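PDB 3EFE: ThiJ/pfpI family protein from Bacillus anthracis, which is of unproven function but belongs to the DJ-1/PfpI family, whose members include chaperones, proteases and other enzymes. Local coordinates for residues A48-I53 / L67-L72; Y23-L28 / L41-V46; A114-A119 / E135-V140; G31-K36 / H189-L194. All coordinates share one frame; numbering follows the deposited sequence.

Contact 1: residues A48-I53 / L67-L72; sequences ANKEMI and LDECTL
K50 offers its aliphatic CD, not its ammonium, to the E69 carboxylate: CD of K50 lies 3.8 Å from OE1 of E69, with OE2 almost as near, and the two side chains cross at about a right angle. The charged ends do not join, since NZ of K50 stays 5.6 Å from OE1 of E69. The lysine chain explains this. It is bent at three successive torsions, beginning with chi2 at -130°, so that the ammonium group turns back from the carboxylate and donates instead to the backbone O of P63. OE1 of E69 likewise has its own partner, the backbone N of S66.

The second point of contact is backbone: A48 and L67 bring their CA atoms to 5.3 Å, and O of A48 comes to 4.0 Å from N of L67, too long for a hydrogen bond. Behind these pairs each loop is braced separately. OD1 of N49 accepts from N of E51 at 2.8 Å, an Asx turn. L67 to C70 forms a type I turn.

The contact joins the loop after strand 43-47 to the loop after strand 65-66, an outermost strand of the main sheet, and L67 also packs on P93 and I94 of helix 92-104. With K50 and E69 each tied to a backbone group, any attraction between them is probably long-range and modest, and the loops meet chiefly by van der Waals contact.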
loop_
_atom_site.group_PDB
_atom_site.type_symbol
_atom_site.label_atom_id
_atom_site.label_comp_id
_atom_site.label_asym_id
_atom_site.label_seq_id
_atom_site.Cartn_x
_atom_site.Cartn_y
_atom_site.Cartn_z
ATOM N N ALA D 48 17.846 7.176 -6.697
ATOM C CA ALA D 48 19.330 7.131 -6.786
ATOM C C ALA D 48 19.759 8.149 -7.832
ATOM O O ALA D 48 20.820 8.735 -7.705
ATOM C CB ALA D 48 19.877 5.717 -7.145
ATOM N N ASN D 49 18.908 8.330 -8.847
ATOM C CA ASN D 49 19.028 9.303 -9.883
ATOM C C ASN D 49 17.594 9.589 -10.411
ATOM O O ASN D 49 16.636 9.031 -9.904
ATOM C CB ASN D 49 19.851 8.719 -10.988
ATOM C CG ASN D 49 19.166 7.524 -11.628
ATOM O OD1 ASN D 49 17.928 7.456 -11.743
ATOM N ND2 ASN D 49 19.969 6.571 -12.058
ATOM N N LYS D 50 17.465 10.412 -11.463
ATOM C CA LYS D 50 16.185 10.976 -11.920
ATOM C C LYS D 50 15.395 10.042 -12.811
ATOM O O LYS D 50 14.270 10.340 -13.197
ATOM C CB LYS D 50 16.427 12.337 -12.589
ATOM C CG LYS D 50 16.929 13.405 -11.560
ATOM C CD LYS D 50 16.152 14.801 -11.551
ATOM C CE LYS D 50 14.635 14.708 -11.116
ATOM N NZ LYS D 50 13.794 13.638 -11.896
ATOM N N GLU D 51 15.997 8.888 -13.108
ATOM C CA GLU D 51 15.375 7.825 -13.896
ATOM C C GLU D 51 14.102 7.344 -13.194
ATOM O O GLU D 51 14.044 7.185 -11.946
ATOM C CB GLU D 51 16.314 6.602 -14.115
ATOM C CG GLU D 51 17.617 6.759 -15.007
ATOM C CD GLU D 51 18.513 5.404 -15.061
ATOM O OE1 GLU D 51 18.243 4.436 -14.279
ATOM O OE2 GLU D 51 19.508 5.333 -15.863
ATOM N N MET D 52 13.092 7.128 -14.027
ATOM C CA MET D 52 11.880 6.442 -13.649
ATOM C C MET D 52 12.189 5.059 -13.168
ATOM O O MET D 52 13.104 4.356 -13.703
ATOM C CB MET D 52 10.911 6.416 -14.847
ATOM C CG MET D 52 10.361 7.853 -15.103
ATOM S SD MET D 52 8.706 7.932 -15.708
ATOM C CE MET D 52 7.930 7.325 -14.239
ATOM N N ILE D 53 11.438 4.681 -12.138
ATOM C CA ILE D 53 11.530 3.404 -11.436
ATOM C C ILE D 53 10.187 2.745 -11.620
ATOM O O ILE D 53 9.215 3.384 -11.981
ATOM C CB ILE D 53 11.925 3.613 -9.956
ATOM C CG1 ILE D 53 10.795 4.187 -9.075
ATOM C CG2 ILE D 53 13.071 4.602 -9.895
ATOM C CD1 ILE D 53 9.771 3.223 -8.571
ATOM N N LEU D 67 19.248 11.630 -5.401
ATOM C CA LEU D 67 19.893 11.650 -4.086
ATOM C C LEU D 67 20.774 12.882 -3.900
ATOM O O LEU D 67 20.766 13.485 -2.843
ATOM C CB LEU D 67 20.702 10.378 -3.864
ATOM C CG LEU D 67 21.375 10.212 -2.490
ATOM C CD1 LEU D 67 20.407 10.489 -1.324
ATOM C CD2 LEU D 67 22.036 8.796 -2.380
ATOM N N ASP D 68 21.534 13.265 -4.921
ATOM C CA ASP D 68 22.360 14.492 -4.884
ATOM C C ASP D 68 21.626 15.740 -4.433
ATOM O O ASP D 68 22.085 16.436 -3.545
ATOM C CB ASP D 68 22.874 14.818 -6.268
ATOM C CG ASP D 68 24.184 14.175 -6.567
ATOM O OD1 ASP D 68 24.818 13.653 -5.597
ATOM O OD2 ASP D 68 24.567 14.204 -7.783
ATOM N N GLU D 69 20.500 16.010 -5.087
ATOM C CA GLU D 69 19.616 17.152 -4.811
ATOM C C GLU D 69 18.996 17.171 -3.408
ATOM O O GLU D 69 18.332 18.098 -3.074
ATOM C CB GLU D 69 18.493 17.157 -5.857
ATOM C CG GLU D 69 18.906 17.667 -7.254
ATOM C CD GLU D 69 18.109 17.029 -8.431
ATOM O OE1 GLU D 69 17.187 16.228 -8.197
ATOM O OE2 GLU D 69 18.409 17.331 -9.616
ATOM N N CYS D 70 19.242 16.160 -2.578
ATOM C CA CYS D 70 18.501 15.968 -1.337
ATOM C C CYS D 70 19.358 16.277 -0.156
ATOM O O CYS D 70 20.494 15.845 -0.118
ATOM C CB CYS D 70 18.062 14.489 -1.245
ATOM S SG CYS D 70 17.496 13.958 0.401
ATOM N N THR D 71 18.798 16.971 0.826
ATOM C CA THR D 71 19.482 17.287 2.086
ATOM C C THR D 71 18.695 16.670 3.226
ATOM O O THR D 71 17.486 16.858 3.310
ATOM C CB THR D 71 19.566 18.831 2.327
ATOM O OG1 THR D 71 20.120 19.445 1.161
ATOM C CG2 THR D 71 20.446 19.202 3.570
ATOM N N LEU D 72 19.385 15.909 4.079
ATOM C CA LEU D 72 18.754 15.267 5.225
ATOM C C LEU D 72 19.191 16.041 6.446
ATOM O O LEU D 72 20.359 16.322 6.619
ATOM C CB LEU D 72 19.132 13.763 5.323
ATOM C CG LEU D 72 18.357 12.657 4.555
ATOM C CD1 LEU D 72 16.941 13.085 4.002
ATOM C CD2 LEU D 72 19.215 12.033 3.451
#

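Contact 2: residues Y23-L28 / L41-V46; sequences YLIAEL and LKVITV
L28 is the residue of helix 18-30 that engages L41 and V43 together, and its side chain can be followed outward from the backbone. CB meets two groups at once, CG2 of V43 at 4.0 Å and the carbonyl O of L41 at 3.8 Å. Beyond it, CG stands anti to the carbonyl carbon (chi1 -77°), and CD2 ends against CD2 of L41 at 3.7 Å, with CB of L41 also close by. The two leucine side chains lie side by side and point the same way.

The backbone of the same pair is joined by a hydrogen bond from N of L41 to O of L28, 3.0 Å long. It is bent, with an N-H...O angle of 134°.

One turn earlier, I25 adds a crossing contact: its CG2 reaches CG1 of V43 at 4.0 Å, the two side chains lying about perpendicular. The other V43 methyl, CG2, lies near the backbone O of I25, so the two methyls divide their contacts, CG1 on I25 CG2 and CG2 between I25 O and L28 CB.

All four residues are buried. The contact packs the helix against the second strand of the beta-alpha-beta unit formed by strand 8-11, helix 18-30 and strand 43-47. L28 also rests on L77 of strand 77-80 and L177 of helix 169-179, while V43 touches L10 of strand 8-11 and packs on G57 of the second subunit.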
loop_
_atom_site.group_PDB
_atom_site.type_symbol
_atom_site.label_atom_id
_atom_site.label_comp_id
_atom_site.label_asym_id
_atom_site.label_seq_id
_atom_site.Cartn_x
_atom_site.Cartn_y
_atom_site.Cartn_z
ATOM N N TYR D 23 0.113 3.148 3.427
ATOM C CA TYR D 23 -0.471 3.754 4.613
ATOM C C TYR D 23 0.304 4.982 5.080
ATOM O O TYR D 23 -0.272 6.073 5.308
ATOM C CB TYR D 23 -0.462 2.739 5.749
ATOM C CG TYR D 23 -1.430 1.518 5.670
ATOM C CD1 TYR D 23 -2.795 1.697 5.635
ATOM C CD2 TYR D 23 -0.943 0.204 5.700
ATOM C CE1 TYR D 23 -3.640 0.650 5.622
ATOM C CE2 TYR D 23 -1.804 -0.896 5.645
ATOM C CZ TYR D 23 -3.151 -0.653 5.621
ATOM O OH TYR D 23 -4.054 -1.681 5.590
ATOM N N LEU D 24 1.606 4.815 5.256
ATOM C CA LEU D 24 2.392 5.899 5.818
ATOM C C LEU D 24 2.379 7.132 4.937
ATOM O O LEU D 24 2.056 8.214 5.377
ATOM C CB LEU D 24 3.838 5.429 6.092
ATOM C CG LEU D 24 4.779 6.396 6.812
ATOM C CD1 LEU D 24 4.101 7.050 8.140
ATOM C CD2 LEU D 24 6.088 5.704 7.113
ATOM N N ILE D 25 2.729 6.964 3.674
ATOM C CA ILE D 25 2.847 8.104 2.786
ATOM C C ILE D 25 1.509 8.863 2.479
ATOM O O ILE D 25 1.484 10.085 2.297
ATOM C CB ILE D 25 3.683 7.752 1.498
ATOM C CG1 ILE D 25 2.967 6.749 0.597
ATOM C CG2 ILE D 25 5.072 7.420 1.895
ATOM C CD1 ILE D 25 3.375 6.854 -0.882
ATOM N N ALA D 26 0.410 8.104 2.439
ATOM C CA ALA D 26 -0.913 8.636 2.196
ATOM C C ALA D 26 -1.365 9.479 3.365
ATOM O O ALA D 26 -2.005 10.521 3.235
ATOM C CB ALA D 26 -1.868 7.453 1.922
ATOM N N GLU D 27 -1.067 9.058 4.561
ATOM C CA GLU D 27 -1.526 9.813 5.742
ATOM C C GLU D 27 -0.717 11.116 5.936
ATOM O O GLU D 27 -1.248 12.150 6.343
ATOM C CB GLU D 27 -1.404 8.936 6.992
ATOM C CG GLU D 27 -2.375 7.793 7.061
ATOM C CD GLU D 27 -3.837 8.203 6.924
ATOM O OE1 GLU D 27 -4.147 9.413 6.937
ATOM O OE2 GLU D 27 -4.687 7.302 6.820
ATOM N N LEU D 28 0.567 11.018 5.648
ATOM C CA LEU D 28 1.512 12.112 5.700
ATOM C C LEU D 28 1.227 13.140 4.628
ATOM O O LEU D 28 0.937 14.272 4.903
ATOM C CB LEU D 28 2.947 11.568 5.548
ATOM C CG LEU D 28 3.471 10.917 6.829
ATOM C CD1 LEU D 28 4.792 10.315 6.537
ATOM C CD2 LEU D 28 3.521 11.962 7.980
ATOM N N LEU D 41 2.408 16.723 5.709
ATOM C CA LEU D 41 3.846 16.556 5.560
ATOM C C LEU D 41 4.067 16.046 4.173
ATOM O O LEU D 41 3.892 14.856 3.935
ATOM C CB LEU D 41 4.355 15.543 6.542
ATOM C CG LEU D 41 5.864 15.440 6.643
ATOM C CD1 LEU D 41 6.533 16.802 6.733
ATOM C CD2 LEU D 41 6.202 14.575 7.860
ATOM N N LYS D 42 4.386 16.944 3.238
ATOM C CA LYS D 42 4.585 16.588 1.815
ATOM C C LYS D 42 5.709 15.569 1.672
ATOM O O LYS D 42 6.762 15.737 2.275
ATOM C CB LYS D 42 4.864 17.840 0.962
ATOM C CG LYS D 42 3.643 18.771 0.806
ATOM C CD LYS D 42 2.555 18.134 -0.158
ATOM C CE LYS D 42 1.207 17.778 0.570
ATOM N NZ LYS D 42 0.037 17.504 -0.371
ATOM N N VAL D 43 5.404 14.462 0.988
ATOM C CA VAL D 43 6.326 13.373 0.710
ATOM C C VAL D 43 7.011 13.699 -0.629
ATOM O O VAL D 43 6.361 13.847 -1.675
ATOM C CB VAL D 43 5.609 11.998 0.720
ATOM C CG1 VAL D 43 6.595 10.785 0.248
ATOM C CG2 VAL D 43 4.993 11.737 2.109
ATOM N N ILE D 44 8.327 13.904 -0.553
ATOM C CA ILE D 44 9.207 14.043 -1.745
ATOM C C ILE D 44 9.858 12.716 -2.111
ATOM O O ILE D 44 10.614 12.115 -1.320
ATOM C CB ILE D 44 10.319 15.110 -1.540
ATOM C CG1 ILE D 44 9.710 16.415 -1.006
ATOM C CG2 ILE D 44 11.063 15.380 -2.901
ATOM C CD1 ILE D 44 10.613 17.167 -0.012
ATOM N N THR D 45 9.579 12.215 -3.291
ATOM C CA THR D 45 10.217 10.966 -3.697
ATOM C C THR D 45 11.693 11.239 -4.120
ATOM O O THR D 45 11.952 12.176 -4.867
ATOM C CB THR D 45 9.409 10.168 -4.773
ATOM O OG1 THR D 45 9.328 10.891 -5.972
ATOM C CG2 THR D 45 8.008 9.849 -4.301
ATOM N N VAL D 46 12.643 10.459 -3.580
ATOM C CA VAL D 46 14.056 10.605 -3.962
ATOM C C VAL D 46 14.634 9.319 -4.550
ATOM O O VAL D 46 14.489 8.274 -4.004
ATOM C CB VAL D 46 14.988 11.193 -2.873
ATOM C CG1 VAL D 46 14.437 11.144 -1.465
ATOM C CG2 VAL D 46 16.333 10.518 -2.952
#

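Contact 3: residues A114-A119 / E135-V140; sequences ATDALA and EYTKMV
The helical segments carrying D116 and T137 run with their N-to-C directions 47° apart and their axes 10.0 Å from each other at closest approach, and these two residues bring the backbones nearest, CA to CA 6.1 Å. At that point OD1 of D116 and OG1 of T137 lie 2.8 Å apart, a hydrogen-bonding distance. OG1 of T137 also hydrogen-bonds with OG of S131, its strongest polar partner, and the backbone O of N133 is a further partner, so a bond from the hydroxyl to the carboxylate is possible but not settled.

The threonine presents both branches to the first helix. With OG1 anti to the carbonyl carbon (chi1 -62°), the hydroxyl is turned to D116 while CG2 also faces the helix, lying 3.1 Å from the same OD1. That methyl further meets CB of A119 at 3.9 Å, one turn along from D116, which adds an apolar contact beside the polar one.

The second carboxylate oxygen, OD2 of D116, approaches CD2 of Y136 at 4.0 Å. Carboxylate and ring planes are inclined by 47°. The phenol ring is supported from its own helix, where CG2 of V140 packs over one face near the rim.

Helix 134-140 packs on helix 113-119, which in turn touches the sheet: A114 and L118 touch L80 of strand 77-80, and T115 touches T163 of strand 161-164. A117 and L118 lean on L95 of helix 92-104, and no other chain of the assembly touches either segment.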
loop_
_atom_site.group_PDB
_atom_site.type_symbol
_atom_site.label_atom_id
_atom_site.label_comp_id
_atom_site.label_asym_id
_atom_site.label_seq_id
_atom_site.Cartn_x
_atom_site.Cartn_y
_atom_site.Cartn_z
ATOM N N ALA D 114 14.982 -3.222 3.502
ATOM C CA ALA D 114 15.797 -2.024 3.855
ATOM C C ALA D 114 16.496 -2.171 5.243
ATOM O O ALA D 114 17.569 -1.681 5.480
ATOM C CB ALA D 114 14.975 -0.761 3.748
ATOM N N THR D 115 15.831 -2.845 6.143
ATOM C CA THR D 115 16.323 -3.257 7.466
ATOM C C THR D 115 17.644 -4.064 7.443
ATOM O O THR D 115 18.591 -3.762 8.195
ATOM C CB THR D 115 15.178 -4.088 8.031
ATOM O OG1 THR D 115 14.360 -3.273 8.871
ATOM C CG2 THR D 115 15.584 -5.208 8.626
ATOM N N ASP D 116 17.704 -5.039 6.541
ATOM C CA ASP D 116 18.937 -5.721 6.189
ATOM C C ASP D 116 19.997 -4.829 5.510
ATOM O O ASP D 116 21.183 -4.976 5.820
ATOM C CB ASP D 116 18.619 -6.972 5.366
ATOM C CG ASP D 116 17.963 -8.061 6.216
ATOM O OD1 ASP D 116 18.016 -7.902 7.465
ATOM O OD2 ASP D 116 17.440 -9.075 5.690
ATOM N N ALA D 117 19.618 -3.867 4.663
ATOM C CA ALA D 117 20.647 -2.902 4.149
ATOM C C ALA D 117 21.397 -2.199 5.299
ATOM O O ALA D 117 22.645 -2.096 5.302
ATOM C CB ALA D 117 20.042 -1.893 3.264
ATOM N N LEU D 118 20.621 -1.757 6.278
ATOM C CA LEU D 118 21.103 -1.050 7.424
ATOM C C LEU D 118 21.881 -1.948 8.361
ATOM O O LEU D 118 22.909 -1.553 8.897
ATOM C CB LEU D 118 19.918 -0.450 8.216
ATOM C CG LEU D 118 19.429 0.980 7.959
ATOM C CD1 LEU D 118 19.426 1.365 6.525
ATOM C CD2 LEU D 118 18.055 1.142 8.521
ATOM N N ALA D 119 21.327 -3.113 8.655
ATOM C CA ALA D 119 22.037 -4.127 9.446
ATOM C C ALA D 119 23.441 -4.399 8.884
ATOM O O ALA D 119 24.431 -4.426 9.617
ATOM C CB ALA D 119 21.224 -5.406 9.502
ATOM N N GLU D 135 17.512 -14.944 11.789
ATOM C CA GLU D 135 18.450 -15.913 11.163
ATOM C C GLU D 135 18.813 -15.564 9.765
ATOM O O GLU D 135 19.977 -15.663 9.390
ATOM C CB GLU D 135 17.984 -17.356 11.350
ATOM C CG GLU D 135 17.874 -17.666 12.878
ATOM C CD GLU D 135 19.255 -17.511 13.618
ATOM O OE1 GLU D 135 19.251 -17.245 14.855
ATOM O OE2 GLU D 135 20.359 -17.671 12.969
ATOM N N TYR D 136 17.843 -15.068 9.003
ATOM C CA TYR D 136 18.120 -14.687 7.653
ATOM C C TYR D 136 18.972 -13.421 7.670
ATOM O O TYR D 136 19.870 -13.300 6.878
ATOM C CB TYR D 136 16.805 -14.534 6.878
ATOM C CG TYR D 136 16.999 -14.223 5.411
ATOM C CD1 TYR D 136 17.503 -15.182 4.527
ATOM C CD2 TYR D 136 16.715 -12.945 4.896
ATOM C CE1 TYR D 136 17.710 -14.876 3.153
ATOM C CE2 TYR D 136 16.917 -12.627 3.562
ATOM C CZ TYR D 136 17.390 -13.600 2.680
ATOM O OH TYR D 136 17.606 -13.254 1.357
ATOM N N THR D 137 18.714 -12.489 8.590
ATOM C CA THR D 137 19.460 -11.246 8.615
ATOM C C THR D 137 20.922 -11.582 8.933
ATOM O O THR D 137 21.794 -11.021 8.316
ATOM C CB THR D 137 18.900 -10.217 9.700
ATOM O OG1 THR D 137 17.545 -9.851 9.402
ATOM C CG2 THR D 137 19.774 -8.960 9.824
ATOM N N LYS D 138 21.181 -12.467 9.902
ATOM C CA LYS D 138 22.549 -12.832 10.203
ATOM C C LYS D 138 23.230 -13.486 8.989
ATOM O O LYS D 138 24.306 -13.061 8.622
ATOM C CB LYS D 138 22.677 -13.753 11.439
ATOM C CG LYS D 138 21.852 -13.288 12.585
ATOM C CD LYS D 138 22.360 -13.807 13.862
ATOM C CE LYS D 138 21.762 -15.154 14.189
ATOM N NZ LYS D 138 22.604 -15.945 15.087
ATOM N N MET D 139 22.590 -14.456 8.326
ATOM C CA MET D 139 23.213 -15.106 7.168
ATOM C C MET D 139 23.565 -14.088 6.146
ATOM O O MET D 139 24.611 -14.167 5.508
ATOM C CB MET D 139 22.295 -16.103 6.495
ATOM C CG MET D 139 22.854 -16.619 5.044
ATOM S SD MET D 139 21.627 -17.666 4.356
ATOM C CE MET D 139 20.380 -16.612 3.861
ATOM N N VAL D 140 22.672 -13.088 5.932
ATOM C CA VAL D 140 22.727 -12.244 4.728
ATOM C C VAL D 140 23.545 -10.954 4.970
ATOM O O VAL D 140 23.915 -10.293 4.000
ATOM C CB VAL D 140 21.244 -12.095 4.201
ATOM C CG1 VAL D 140 21.105 -11.204 3.089
ATOM C CG2 VAL D 140 20.694 -13.450 3.932
#

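Contact 4: residues G31-K36 / H189-L194; sequences GRYFKK and HSWYNL
Y33 and W191 form a small aromatic contact, rim to rim, between the turn that follows helix 18-30 and helix 185-197, the next-to-last helix of the chain. The phenol ring and the five-membered ring of the indole have centroids 5.6 Å apart and planes inclined by 63°, and neither lies over the face of the other, so this is no stack. CD1 of W191 does the touching, 3.6 Å from CD2 of Y33 and equally near its CE2, while NE1 of W191 lies at the phenol edge, in the plane of that ring. NE1 makes a weak hydrogen bond to OE2 of E27, which also forms a salt bridge with NH2 of R32.

The tryptophan swings out from the helix with CG anti to the backbone N (chi1 177°). Y33 occupies the type I turn from G31 to F34, closed by F34 N to G31 O at 3.1 Å; G31 starts it with the positive phi of a residue leaving a helix. On one face of the phenol ring lies NE of R32, 3.5 Å above the plane toward the rim, and Y33 OH in turn sits over the guanidinium centre.

Other helices and loops pack around the pair. Y33 rests on L206 of helix 201-209 and on F183, whereas W191 packs against L170, A173 and L177, so the pair lies where the turn after helix 18-30 meets helices 169-179, 185-197 and 201-209.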
loop_
_atom_site.group_PDB
_atom_site.type_symbol
_atom_site.label_atom_id
_atom_site.label_comp_id
_atom_site.label_asym_id
_atom_site.label_seq_id
_atom_site.Cartn_x
_atom_site.Cartn_y
_atom_site.Cartn_z
ATOM N N GLY D 31 -2.276 14.739 5.232
ATOM C CA GLY D 31 -2.464 15.359 6.481
ATOM C C GLY D 31 -3.860 15.207 7.010
ATOM O O GLY D 31 -4.244 15.910 8.013
ATOM N N ARG D 32 -4.675 14.376 6.375
ATOM C CA ARG D 32 -6.106 14.402 6.741
ATOM C C ARG D 32 -6.432 14.116 8.209
ATOM O O ARG D 32 -7.422 14.560 8.691
ATOM C CB ARG D 32 -6.893 13.423 5.897
ATOM C CG ARG D 32 -6.352 12.024 5.961
ATOM C CD ARG D 32 -7.093 11.097 5.104
ATOM N NE ARG D 32 -6.662 9.732 5.365
ATOM C CZ ARG D 32 -7.342 8.640 4.979
ATOM N NH1 ARG D 32 -8.425 8.720 4.244
ATOM N NH2 ARG D 32 -6.923 7.445 5.299
ATOM N N TYR D 33 -5.610 13.381 8.939
ATOM C CA TYR D 33 -5.909 13.069 10.310
ATOM C C TYR D 33 -4.904 13.673 11.268
ATOM O O TYR D 33 -4.855 13.269 12.408
ATOM C CB TYR D 33 -5.906 11.560 10.512
ATOM C CG TYR D 33 -6.917 10.778 9.721
ATOM C CD1 TYR D 33 -8.098 11.367 9.277
ATOM C CD2 TYR D 33 -6.659 9.459 9.360
ATOM C CE1 TYR D 33 -9.006 10.648 8.586
ATOM C CE2 TYR D 33 -7.563 8.736 8.677
ATOM C CZ TYR D 33 -8.753 9.348 8.314
ATOM O OH TYR D 33 -9.692 8.682 7.587
ATOM N N PHE D 34 -4.103 14.626 10.788
ATOM C CA PHE D 34 -3.212 15.401 11.609
ATOM C C PHE D 34 -3.977 16.106 12.672
ATOM O O PHE D 34 -5.197 16.338 12.553
ATOM C CB PHE D 34 -2.436 16.436 10.775
ATOM C CG PHE D 34 -1.255 15.825 9.990
ATOM C CD1 PHE D 34 -0.219 16.615 9.502
ATOM C CD2 PHE D 34 -1.167 14.469 9.762
ATOM C CE1 PHE D 34 0.825 16.078 8.803
ATOM C CE2 PHE D 34 -0.104 13.936 9.052
ATOM C CZ PHE D 34 0.874 14.747 8.582
ATOM N N LYS D 35 -3.248 16.481 13.714
ATOM C CA LYS D 35 -3.782 17.281 14.827
ATOM C C LYS D 35 -3.982 18.681 14.343
ATOM O O LYS D 35 -3.560 19.020 13.207
ATOM C CB LYS D 35 -2.839 17.291 16.038
ATOM C CG LYS D 35 -1.522 17.987 15.874
ATOM C CD LYS D 35 -0.587 17.434 16.907
ATOM C CE LYS D 35 0.869 17.931 16.717
ATOM N NZ LYS D 35 1.766 17.657 17.907
ATOM N N LYS D 36 -4.589 19.502 15.202
ATOM C CA LYS D 36 -5.003 20.832 14.811
ATOM C C LYS D 36 -3.826 21.697 14.407
ATOM O O LYS D 36 -2.711 21.492 14.885
ATOM C CB LYS D 36 -5.804 21.516 15.948
ATOM C CG LYS D 36 -5.035 21.932 17.148
ATOM C CD LYS D 36 -6.018 22.547 18.193
ATOM C CE LYS D 36 -5.452 22.524 19.618
ATOM N NZ LYS D 36 -6.497 22.461 20.758
ATOM N N HIS D 189 -4.275 5.872 17.973
ATOM C CA HIS D 189 -4.860 4.595 18.462
ATOM C C HIS D 189 -6.159 4.129 17.770
ATOM O O HIS D 189 -6.317 2.953 17.444
ATOM C CB HIS D 189 -4.999 4.585 20.009
ATOM C CG HIS D 189 -3.675 4.588 20.715
ATOM N ND1 HIS D 189 -2.600 3.822 20.279
ATOM C CD2 HIS D 189 -3.244 5.248 21.814
ATOM C CE1 HIS D 189 -1.559 4.045 21.062
ATOM N NE2 HIS D 189 -1.929 4.886 22.017
ATOM N N SER D 190 -7.084 5.046 17.569
ATOM C CA SER D 190 -8.312 4.741 16.875
ATOM C C SER D 190 -8.086 4.472 15.365
ATOM O O SER D 190 -8.755 3.610 14.786
ATOM C CB SER D 190 -9.306 5.887 17.102
ATOM O OG SER D 190 -8.755 7.103 16.621
ATOM N N TRP D 191 -7.169 5.226 14.752
ATOM C CA TRP D 191 -6.730 5.007 13.372
ATOM C C TRP D 191 -6.118 3.580 13.250
ATOM O O TRP D 191 -6.491 2.786 12.427
ATOM C CB TRP D 191 -5.690 6.050 12.953
ATOM C CG TRP D 191 -5.174 5.820 11.604
ATOM C CD1 TRP D 191 -5.774 6.167 10.439
ATOM C CD2 TRP D 191 -3.968 5.137 11.223
ATOM N NE1 TRP D 191 -5.043 5.759 9.373
ATOM C CE2 TRP D 191 -3.910 5.151 9.815
ATOM C CE3 TRP D 191 -2.934 4.512 11.931
ATOM C CZ2 TRP D 191 -2.857 4.562 9.094
ATOM C CZ3 TRP D 191 -1.901 3.953 11.225
ATOM C CH2 TRP D 191 -1.859 3.979 9.828
ATOM N N TYR D 192 -5.215 3.260 14.150
ATOM C CA TYR D 192 -4.589 1.954 14.178
ATOM C C TYR D 192 -5.629 0.895 14.353
ATOM O O TYR D 192 -5.656 -0.065 13.618
ATOM C CB TYR D 192 -3.564 1.832 15.309
ATOM C CG TYR D 192 -2.978 0.435 15.355
ATOM C CD1 TYR D 192 -2.205 -0.049 14.305
ATOM C CD2 TYR D 192 -3.265 -0.431 16.415
ATOM C CE1 TYR D 192 -1.708 -1.327 14.333
ATOM C CE2 TYR D 192 -2.763 -1.725 16.439
ATOM C CZ TYR D 192 -1.999 -2.158 15.405
ATOM O OH TYR D 192 -1.478 -3.409 15.470
ATOM N N ASN D 193 -6.493 1.062 15.332
ATOM C CA ASN D 193 -7.529 0.048 15.626
ATOM C C ASN D 193 -8.566 -0.155 14.552
ATOM O O ASN D 193 -9.026 -1.265 14.374
ATOM C CB ASN D 193 -8.246 0.323 16.955
ATOM C CG ASN D 193 -7.386 0.048 18.194
ATOM O OD1 ASN D 193 -6.466 -0.752 18.194
ATOM N ND2 ASN D 193 -7.741 0.707 19.279
ATOM N N LEU D 194 -8.954 0.905 13.858
ATOM C CA LEU D 194 -9.938 0.827 12.757
ATOM C C LEU D 194 -9.346 -0.016 11.615
ATOM O O LEU D 194 -9.955 -0.961 11.137
ATOM C CB LEU D 194 -10.305 2.222 12.246
ATOM C CG LEU D 194 -11.191 2.344 11.008
ATOM C CD1 LEU D 194 -12.596 1.776 11.258
ATOM C CD2 LEU D 194 -11.187 3.799 10.475
#

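In the fold
From the N terminus, helix 18-30 leads through the turn of contact 4 to strand 43-47, and contact 2 closes that beta-alpha-beta passage. Contact 1 follows in series, joining the loops after strands 43-47 and 65-66 at one margin of the main sheet; it touches contact 2 where CA of L67 packs on CG2 of V46. Contact 3 comes later, bringing helix 134-140 back to helix 113-119. Contacts 1 and 3 are nested inside the long loop closed by contact 4, which brings the turn after helix 18-30 to helix 185-197, whereas contacts 2 and 4 cross. E27 of contact 2 links these two, bonding to R32 and W191.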